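Local coordinates for protein glycosyl hydrolase family 10 (Bacteroides intestinalis DSM 17393, PDB 4QPW) that binds xylan chains through this carbohydrate-binding module, here holding xylohexaose, as part of a larger family 10 enzyme that probably hydrolyses glycosidic bonds, at residues D5-F17 against I54-I66. Sequence-based numbering, arbitrary orientation.
With XYP (beta-D-xylopyranose), chain B; XYP (beta-D-xylopyranose), chain C.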
loop_
_atom_site.group_PDB
_atom_site.type_symbol
_atom_site.label_atom_id
_atom_site.label_comp_id
_atom_site.label_asym_id
_atom_site.label_seq_id
_atom_site.Cartn_x
_atom_site.Cartn_y
_atom_site.Cartn_z
ATOM N N ASP A 5 -4.991 -15.788 1.862
ATOM C CA ASP A 5 -6.220 -15.597 1.073
ATOM C C ASP A 5 -5.913 -14.963 -0.266
ATOM O O ASP A 5 -6.579 -15.313 -1.298
ATOM C CB ASP A 5 -7.198 -14.686 1.849
ATOM C CG ASP A 5 -7.672 -15.279 3.074
ATOM O OD1 ASP A 5 -8.589 -16.161 2.927
ATOM O OD2 ASP A 5 -7.238 -14.993 4.153
ATOM N N TYR A 6 -4.974 -14.036 -0.327
ATOM C CA TYR A 6 -4.694 -13.182 -1.505
ATOM C C TYR A 6 -3.262 -12.766 -1.470
ATOM O O TYR A 6 -2.743 -12.375 -0.361
ATOM C CB TYR A 6 -5.591 -11.963 -1.471
ATOM C CG TYR A 6 -5.357 -10.893 -2.495
ATOM C CD1 TYR A 6 -4.350 -10.004 -2.366
ATOM C CD2 TYR A 6 -6.182 -10.750 -3.626
ATOM C CE1 TYR A 6 -4.078 -9.037 -3.344
ATOM C CE2 TYR A 6 -5.978 -9.729 -4.559
ATOM C CZ TYR A 6 -4.922 -8.896 -4.418
ATOM O OH TYR A 6 -4.659 -7.873 -5.309
ATOM N N GLU A 7 -2.600 -12.725 -2.581
ATOM C CA GLU A 7 -1.260 -12.113 -2.672
ATOM C C GLU A 7 -1.141 -11.394 -3.996
ATOM O O GLU A 7 -1.534 -11.925 -5.080
ATOM C CB GLU A 7 -0.188 -13.158 -2.606
ATOM C CG GLU A 7 1.234 -12.808 -2.971
ATOM C CD GLU A 7 1.983 -14.094 -3.189
ATOM O OE1 GLU A 7 2.487 -14.549 -2.205
ATOM O OE2 GLU A 7 1.981 -14.664 -4.268
ATOM N N ILE A 8 -0.455 -10.292 -4.007
ATOM C CA ILE A 8 0.129 -9.626 -5.296
ATOM C C ILE A 8 1.600 -9.493 -4.942
ATOM O O ILE A 8 1.998 -8.910 -3.876
ATOM C CB ILE A 8 -0.553 -8.328 -5.610
ATOM C CG1 ILE A 8 -0.130 -7.744 -6.962
ATOM C CG2 ILE A 8 -0.576 -7.248 -4.547
ATOM C CD1 ILE A 8 -0.709 -8.515 -8.136
ATOM N N ASP A 9 2.488 -10.037 -5.767
ATOM C CA ASP A 9 3.896 -10.075 -5.549
ATOM C C ASP A 9 4.594 -9.284 -6.657
ATOM O O ASP A 9 4.740 -9.750 -7.815
ATOM C CB ASP A 9 4.395 -11.511 -5.457
ATOM C CG ASP A 9 5.862 -11.604 -5.299
ATOM O OD1 ASP A 9 6.566 -10.616 -5.020
ATOM O OD2 ASP A 9 6.422 -12.761 -5.416
ATOM N N TYR A 10 5.101 -8.091 -6.370
ATOM C CA TYR A 10 5.696 -7.186 -7.332
ATOM C C TYR A 10 7.116 -7.630 -7.710
ATOM O O TYR A 10 7.704 -7.080 -8.665
ATOM C CB TYR A 10 5.696 -5.760 -6.875
ATOM C CG TYR A 10 4.281 -5.227 -6.701
ATOM C CD1 TYR A 10 3.444 -5.031 -7.800
ATOM C CD2 TYR A 10 3.784 -4.923 -5.461
ATOM C CE1 TYR A 10 2.184 -4.576 -7.643
ATOM C CE2 TYR A 10 2.475 -4.448 -5.314
ATOM C CZ TYR A 10 1.662 -4.274 -6.412
ATOM O OH TYR A 10 0.394 -3.769 -6.297
ATOM N N SER A 11 7.611 -8.691 -7.069
ATOM C CA SER A 11 8.869 -9.342 -7.455
ATOM C C SER A 11 8.755 -9.646 -8.877
ATOM O O SER A 11 9.820 -9.581 -9.592
ATOM C CB SER A 11 9.149 -10.672 -6.647
ATOM O OG SER A 11 9.099 -10.499 -5.157
ATOM N N THR A 12 7.626 -10.129 -9.380
ATOM C CA THR A 12 7.330 -10.416 -10.715
ATOM C C THR A 12 6.152 -9.634 -11.329
ATOM O O THR A 12 6.268 -9.307 -12.527
ATOM C CB THR A 12 7.068 -11.918 -10.916
ATOM O OG1 THR A 12 5.939 -12.339 -10.129
ATOM C CG2 THR A 12 8.332 -12.791 -10.446
ATOM N N ALA A 13 5.022 -9.387 -10.638
ATOM C CA ALA A 13 3.850 -8.701 -11.201
ATOM C C ALA A 13 4.119 -7.297 -11.627
ATOM O O ALA A 13 4.870 -6.582 -10.928
ATOM C CB ALA A 13 2.726 -8.628 -10.157
ATOM N N GLY A 14 3.522 -6.832 -12.714
ATOM C CA GLY A 14 3.486 -5.413 -13.028
ATOM C C GLY A 14 2.444 -4.673 -12.225
ATOM O O GLY A 14 1.909 -5.243 -11.243
ATOM N N TYR A 15 2.198 -3.453 -12.579
ATOM C CA TYR A 15 1.285 -2.593 -11.882
ATOM C C TYR A 15 0.228 -2.020 -12.767
ATOM O O TYR A 15 0.544 -1.273 -13.728
ATOM C CB TYR A 15 2.019 -1.437 -11.130
ATOM C CG TYR A 15 1.139 -0.601 -10.266
ATOM C CD1 TYR A 15 0.635 -1.112 -9.073
ATOM C CD2 TYR A 15 0.753 0.650 -10.609
ATOM C CE1 TYR A 15 -0.172 -0.370 -8.216
ATOM C CE2 TYR A 15 -0.054 1.401 -9.812
ATOM C CZ TYR A 15 -0.527 0.903 -8.607
ATOM O OH TYR A 15 -1.340 1.729 -7.835
ATOM N N SER A 16 -1.036 -2.295 -12.477
ATOM C CA SER A 16 -2.149 -1.818 -13.252
ATOM C C SER A 16 -3.246 -1.233 -12.373
ATOM O O SER A 16 -4.330 -0.861 -12.866
ATOM C CB SER A 16 -2.766 -2.940 -14.099
ATOM O OG SER A 16 -1.862 -3.440 -15.069
ATOM N N PHE A 17 -3.055 -1.060 -11.069
ATOM C CA PHE A 17 -4.131 -0.672 -10.171
ATOM C C PHE A 17 -4.432 0.831 -10.206
ATOM O O PHE A 17 -3.601 1.640 -10.695
ATOM C CB PHE A 17 -3.837 -1.112 -8.752
ATOM C CG PHE A 17 -3.758 -2.619 -8.521
ATOM C CD1 PHE A 17 -4.730 -3.474 -9.020
ATOM C CD2 PHE A 17 -2.733 -3.161 -7.767
ATOM C CE1 PHE A 17 -4.652 -4.822 -8.756
ATOM C CE2 PHE A 17 -2.688 -4.523 -7.519
ATOM C CZ PHE A 17 -3.641 -5.364 -8.018
ATOM N N ILE A 54 -1.245 11.930 -2.717
ATOM C CA ILE A 54 -0.560 10.845 -3.447
ATOM C C ILE A 54 -1.174 9.558 -2.911
ATOM O O ILE A 54 -0.866 9.172 -1.748
ATOM C CB ILE A 54 0.897 10.889 -3.311
ATOM C CG1 ILE A 54 1.475 12.250 -3.780
ATOM C CG2 ILE A 54 1.519 9.744 -4.113
ATOM C CD1 ILE A 54 2.951 12.392 -3.593
ATOM N N GLN A 55 -2.116 9.000 -3.653
ATOM C CA GLN A 55 -2.888 7.804 -3.173
ATOM C C GLN A 55 -2.975 6.790 -4.255
ATOM O O GLN A 55 -3.003 7.114 -5.465
ATOM C CB GLN A 55 -4.253 8.221 -2.638
ATOM C CG GLN A 55 -5.173 8.833 -3.693
ATOM C CD GLN A 55 -6.534 9.177 -3.156
ATOM O OE1 GLN A 55 -7.046 8.560 -2.218
ATOM N NE2 GLN A 55 -7.146 10.230 -3.722
ATOM N N TYR A 56 -2.959 5.501 -3.856
ATOM C CA TYR A 56 -2.802 4.439 -4.827
ATOM C C TYR A 56 -3.275 3.146 -4.199
ATOM O O TYR A 56 -3.015 2.884 -3.019
ATOM C CB TYR A 56 -1.328 4.362 -5.305
ATOM C CG TYR A 56 -0.273 4.501 -4.253
ATOM C CD1 TYR A 56 0.144 5.786 -3.813
ATOM C CD2 TYR A 56 0.321 3.428 -3.621
ATOM C CE1 TYR A 56 1.004 5.970 -2.782
ATOM C CE2 TYR A 56 1.220 3.580 -2.639
ATOM C CZ TYR A 56 1.578 4.848 -2.175
ATOM O OH TYR A 56 2.526 4.979 -1.182
ATOM N N HIS A 57 -3.885 2.310 -5.011
ATOM C CA HIS A 57 -4.195 0.945 -4.527
ATOM C C HIS A 57 -2.959 0.122 -4.682
ATOM O O HIS A 57 -2.278 0.104 -5.736
ATOM C CB HIS A 57 -5.299 0.308 -5.362
ATOM C CG HIS A 57 -6.642 0.966 -5.209
ATOM N ND1 HIS A 57 -7.725 0.506 -5.943
ATOM C CD2 HIS A 57 -7.066 2.011 -4.440
ATOM C CE1 HIS A 57 -8.769 1.272 -5.642
ATOM N NE2 HIS A 57 -8.411 2.185 -4.760
ATOM N N THR A 58 -2.623 -0.648 -3.647
ATOM C CA THR A 58 -1.507 -1.616 -3.711
ATOM C C THR A 58 -1.975 -3.034 -3.833
ATOM O O THR A 58 -1.139 -3.959 -4.082
ATOM C CB THR A 58 -0.582 -1.420 -2.498
ATOM O OG1 THR A 58 -1.332 -1.556 -1.298
ATOM C CG2 THR A 58 0.137 -0.127 -2.521
ATOM N N ALA A 59 -3.273 -3.268 -3.753
ATOM C CA ALA A 59 -3.955 -4.552 -3.949
ATOM C C ALA A 59 -5.434 -4.201 -4.183
ATOM O O ALA A 59 -5.888 -3.113 -3.807
ATOM C CB ALA A 59 -3.820 -5.467 -2.730
ATOM N N ASP A 60 -6.170 -5.133 -4.772
ATOM C CA ASP A 60 -7.581 -4.873 -5.145
ATOM C C ASP A 60 -8.280 -6.194 -5.257
ATOM O O ASP A 60 -7.669 -7.277 -5.124
ATOM C CB ASP A 60 -7.542 -4.136 -6.535
ATOM C CG ASP A 60 -8.814 -3.475 -6.946
ATOM O OD1 ASP A 60 -9.757 -3.450 -6.211
ATOM O OD2 ASP A 60 -8.778 -3.054 -8.172
ATOM N N ASN A 61 -9.604 -6.159 -5.449
ATOM C CA ASN A 61 -10.366 -7.391 -5.673
ATOM C C ASN A 61 -10.218 -8.333 -4.475
ATOM O O ASN A 61 -10.112 -9.564 -4.646
ATOM C CB ASN A 61 -9.910 -8.114 -6.980
ATOM C CG ASN A 61 -9.616 -7.158 -8.144
ATOM O OD1 ASN A 61 -8.529 -6.795 -8.374
ATOM N ND2 ASN A 61 -10.714 -6.705 -8.787
ATOM N N LEU A 62 -10.238 -7.801 -3.273
ATOM C CA LEU A 62 -9.897 -8.620 -2.107
ATOM C C LEU A 62 -10.960 -9.616 -1.759
ATOM O O LEU A 62 -12.179 -9.255 -1.787
ATOM C CB LEU A 62 -9.562 -7.723 -0.936
ATOM C CG LEU A 62 -8.402 -6.756 -1.089
ATOM C CD1 LEU A 62 -8.285 -5.892 0.159
ATOM C CD2 LEU A 62 -7.101 -7.467 -1.422
ATOM N N PRO A 63 -10.613 -10.775 -1.257
ATOM C CA PRO A 63 -11.610 -11.849 -0.941
ATOM C C PRO A 63 -11.974 -11.750 0.512
ATOM O O PRO A 63 -11.564 -12.763 1.321
ATOM C CB PRO A 63 -10.832 -13.111 -1.183
ATOM C CG PRO A 63 -9.406 -12.735 -0.716
ATOM C CD PRO A 63 -9.247 -11.322 -1.267
ATOM N N ILE A 64 -12.254 -10.653 1.090
ATOM C CA ILE A 64 -12.557 -10.459 2.488
ATOM C C ILE A 64 -14.067 -10.289 2.689
ATOM O O ILE A 64 -14.765 -9.734 1.861
ATOM C CB ILE A 64 -11.712 -9.368 3.143
ATOM C CG1 ILE A 64 -11.944 -8.016 2.539
ATOM C CG2 ILE A 64 -10.209 -9.707 3.192
ATOM C CD1 ILE A 64 -11.036 -6.875 3.088
ATOM N N GLU A 65 -14.502 -10.794 3.843
ATOM C CA GLU A 65 -15.967 -10.830 4.205
ATOM C C GLU A 65 -16.141 -10.087 5.476
ATOM O O GLU A 65 -15.404 -10.188 6.439
ATOM C CB GLU A 65 -16.362 -12.279 4.410
ATOM C CG GLU A 65 -16.206 -13.122 3.153
ATOM C CD GLU A 65 -16.357 -14.617 3.487
ATOM O OE1 GLU A 65 -17.509 -14.982 3.570
ATOM O OE2 GLU A 65 -15.406 -15.349 3.795
ATOM N N ILE A 66 -17.243 -9.263 5.528
ATOM C CA ILE A 66 -17.484 -8.411 6.672
ATOM C C ILE A 66 -17.482 -9.186 8.004
ATOM O O ILE A 66 -18.093 -10.243 8.080
ATOM C CB ILE A 66 -18.851 -7.623 6.479
ATOM C CG1 ILE A 66 -19.014 -6.572 7.591
ATOM C CG2 ILE A 66 -20.075 -8.560 6.379
ATOM C CD1 ILE A 66 -20.233 -5.690 7.401
HETATM C C1 XYP B . -10.461 10.700 -1.460
HETATM C C2 XYP B . -9.362 10.197 -0.568
HETATM C C3 XYP B . -9.666 10.458 0.899
HETATM C C4 XYP B . -9.979 11.968 1.068
HETATM C C5 XYP B . -10.996 12.374 0.068
HETATM O O2 XYP B . -9.205 8.786 -0.732
HETATM O O3 XYP B . -8.521 10.054 1.705
HETATM O O4 XYP B . -10.409 12.146 2.425
HETATM O O5 XYP B . -10.563 12.161 -1.260
HETATM C C1 XYP C . -12.192 8.591 -5.663
HETATM C C2 XYP C . -11.626 9.948 -6.159
HETATM C C3 XYP C . -10.629 10.377 -5.107
HETATM C C4 XYP C . -11.150 10.298 -3.716
HETATM C C5 XYP C . -11.710 8.920 -3.422
HETATM O O2 XYP C . -11.035 9.873 -7.448
HETATM O O3 XYP C . -10.146 11.732 -5.371
HETATM O O4 XYP C . -10.067 10.529 -2.786
HETATM O O5 XYP C . -12.733 8.607 -4.393
HETATM O O HOH W 1 -10.844 -15.105 1.737
HETATM O O HOH W 2 -5.993 -7.949 -7.667
#
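Y6 lays its ring across L62: the methyl CD2 sits 3.7 Å from the ring centroid and only 4° off the ring normal. With CG anti to the backbone N (chi1 173°), the ring reaches out over the loop 59-63, where A59 CB touches CE1 and P63 CD packs against CB. Its hydroxyl accepts a nearly straight bond from D60 N (3.2 Å to Y6 OH). Replacing Y6 by an alanine would probably strip L62 CD2 of its aromatic cover and leave D60 N without this acceptor.

Two more tyrosines grip buried backbone carbonyls: Y10 OH donates to T58 O (2.7 Å) from well above the carbonyl plane, and Y15 OH to H57 O (2.8 Å), tilted 22° from it. The F17 ring lies with one face over the A59-D60 peptide, D60 CB being 3.7 Å from F17 CE1.

The margins are wetter. One water joins Y6 OH to N61 OD1, and another lies, beside the lone apolar touch of D5 CB on P63 CG, between P63 O and OD1 of D5, whose OD2 is hydrogen-bonded to H141.

Strand 3-9, paired with strand 130-141, is thus tied to the chain leaving strand 54-57, whose Q55 hydrogen-bonds two xylose units. The contact bridges the two antiparallel sheets of a beta-sandwich, a fold common among carbohydrate-binding modules.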